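Local structure of ABC transporter substrate binding protein (Ribose) (Agrobacterium vitis, 4WUT) at residues A[157-162]-A[191-196]. The protein probably binds a sugar as the solute-binding component of an ABC transporter, and is captured here with beta-D-fucopyranose. Sequence-based numbering, arbitrary orientation.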
loop_
_atom_site.group_PDB
_atom_site.type_symbol
_atom_site.label_atom_id
_atom_site.label_comp_id
_atom_site.label_asym_id
_atom_site.label_seq_id
_atom_site.Cartn_x
_atom_site.Cartn_y
_atom_site.Cartn_z
HETATM N N MSE A 157 -10.642 -3.884 8.615
HETATM C CA MSE A 157 -10.170 -2.523 8.877
HETATM C C MSE A 157 -9.412 -2.062 7.642
HETATM O O MSE A 157 -8.282 -2.504 7.357
HETATM C CB MSE A 157 -9.243 -2.489 10.107
HETATM C CG MSE A 157 -9.738 -3.340 11.277
HETATM SE SE MSE A 157 -11.598 -3.027 11.838
HETATM C CE MSE A 157 -11.438 -1.282 12.585
ATOM N N SER A 158 -10.043 -1.153 6.892
ATOM C CA SER A 158 -9.446 -0.631 5.683
ATOM C C SER A 158 -9.006 0.823 5.888
ATOM O O SER A 158 -8.997 1.311 7.005
ATOM C CB SER A 158 -10.414 -0.778 4.520
ATOM O OG SER A 158 -9.772 -0.427 3.302
ATOM N N TYR A 159 -8.562 1.451 4.808
ATOM C CA TYR A 159 -7.882 2.731 4.915
ATOM C C TYR A 159 -8.656 3.819 4.184
ATOM O O TYR A 159 -9.497 4.479 4.788
ATOM C CB TYR A 159 -6.387 2.637 4.497
ATOM C CG TYR A 159 -5.988 1.841 3.297
ATOM C CD1 TYR A 159 -6.011 0.450 3.323
ATOM C CD2 TYR A 159 -5.454 2.457 2.174
ATOM C CE1 TYR A 159 -5.592 -0.296 2.256
ATOM C CE2 TYR A 159 -5.021 1.714 1.101
ATOM C CZ TYR A 159 -5.092 0.334 1.145
ATOM O OH TYR A 159 -4.660 -0.415 0.085
ATOM N N VAL A 160 -8.359 4.014 2.904
ATOM C CA VAL A 160 -9.076 5.016 2.101
ATOM C C VAL A 160 -9.932 4.285 1.085
ATOM O O VAL A 160 -9.410 3.579 0.203
ATOM C CB VAL A 160 -8.096 5.990 1.404
ATOM C CG1 VAL A 160 -8.846 6.976 0.496
ATOM C CG2 VAL A 160 -7.266 6.790 2.436
ATOM N N ALA A 161 -11.248 4.418 1.211
ATOM C CA ALA A 161 -12.162 3.655 0.367
ATOM C C ALA A 161 -11.950 4.032 -1.095
ATOM O O ALA A 161 -12.030 5.208 -1.472
ATOM C CB ALA A 161 -13.593 3.921 0.774
ATOM N N GLY A 162 -11.715 3.025 -1.922
ATOM C CA GLY A 162 -11.577 3.235 -3.348
ATOM C C GLY A 162 -10.206 3.709 -3.798
ATOM O O GLY A 162 -9.999 3.965 -4.982
ATOM N N SER A 191 -9.945 3.876 7.983
ATOM C CA SER A 191 -9.084 4.640 8.878
ATOM C C SER A 191 -8.560 5.936 8.264
ATOM O O SER A 191 -7.957 6.752 8.971
ATOM C CB SER A 191 -7.849 3.854 9.251
ATOM O OG SER A 191 -7.029 3.701 8.111
ATOM N N GLN A 192 -8.756 6.126 6.961
ATOM C CA GLN A 192 -8.127 7.236 6.201
ATOM C C GLN A 192 -6.584 7.222 6.318
ATOM O O GLN A 192 -5.904 8.236 6.178
ATOM C CB GLN A 192 -8.693 8.614 6.593
ATOM C CG GLN A 192 -10.204 8.648 6.583
ATOM C CD GLN A 192 -10.754 8.277 5.250
ATOM O OE1 GLN A 192 -10.137 8.543 4.216
ATOM N NE2 GLN A 192 -11.922 7.667 5.254
ATOM N N SER A 193 -6.044 6.016 6.534
ATOM C CA SER A 193 -4.597 5.817 6.746
ATOM C C SER A 193 -4.033 6.587 7.955
ATOM O O SER A 193 -2.850 6.938 8.000
ATOM C CB SER A 193 -3.786 6.107 5.488
ATOM O OG SER A 193 -4.077 5.098 4.514
ATOM N N GLN A 194 -4.903 6.832 8.929
ATOM C CA GLN A 194 -4.494 7.472 10.178
ATOM C C GLN A 194 -4.428 6.399 11.252
ATOM O O GLN A 194 -5.440 5.765 11.575
ATOM C CB GLN A 194 -5.476 8.569 10.586
ATOM C CG GLN A 194 -5.512 9.758 9.655
ATOM C CD GLN A 194 -4.212 10.517 9.640
ATOM O OE1 GLN A 194 -3.424 10.458 10.592
ATOM N NE2 GLN A 194 -3.969 11.237 8.561
HETATM N N MSE A 195 -3.219 6.169 11.777
HETATM C CA MSE A 195 -2.985 5.208 12.855
HETATM C C MSE A 195 -3.980 5.399 14.000
HETATM O O MSE A 195 -4.612 4.434 14.460
HETATM C CB MSE A 195 -1.541 5.294 13.394
HETATM C CG MSE A 195 -0.445 4.737 12.466
HETATM SE SE MSE A 195 1.405 4.761 13.231
HETATM C CE MSE A 195 1.847 6.648 12.988
ATOM N N ALA A 196 -4.126 6.643 14.444
ATOM C CA ALA A 196 -4.976 6.948 15.584
ATOM C C ALA A 196 -6.442 6.617 15.322
ATOM O O ALA A 196 -7.156 6.139 16.220
ATOM C CB ALA A 196 -4.835 8.400 15.990
HETATM O O HOH W 1 -12.247 6.769 2.948
#
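Ser-191 and Gln-192 pair with Ser-158 and Tyr-159 through their backbones. Ser-191 N donates to Ser-158 O at 2.9 Å in a fairly straight bond of 161°. Gln-192 N reaches Tyr-159 O at 2.8 Å, but from above the carbonyl plane. Ser-193 OG lies 3.4 Å from Tyr-159 CB and meets the ring obliquely. With chi1 at 42°, the Tyr-159 ring is turned so that CD2 stays 3.8 Å from Ser-193 OG. Tyr-159 also touches the bound fucose with its side chain. Val-160 CG2 packs 3.8 Å from Gln-192 OE1, the two side chains crossing at about a right angle. A water that accepts from Ala-161 N lies beside the Gln-192 amide. The contact borders the sugar pocket of a periplasmic binding protein fold, at the C-terminal ends of neighbouring parallel strands 153-158 and 184-190. Residues 191-194 form a type I' turn leading into helix 195-208. Within the turn, Ser-191 OG accepts from Ser-193 N at 3.0 Å, an ST turn, and also bonds to Thr-222. Further out, Glu-65 and Asn-219 of the sugar pocket hold Ser-193 OG, while Ser-165 bonds to Tyr-159 OH.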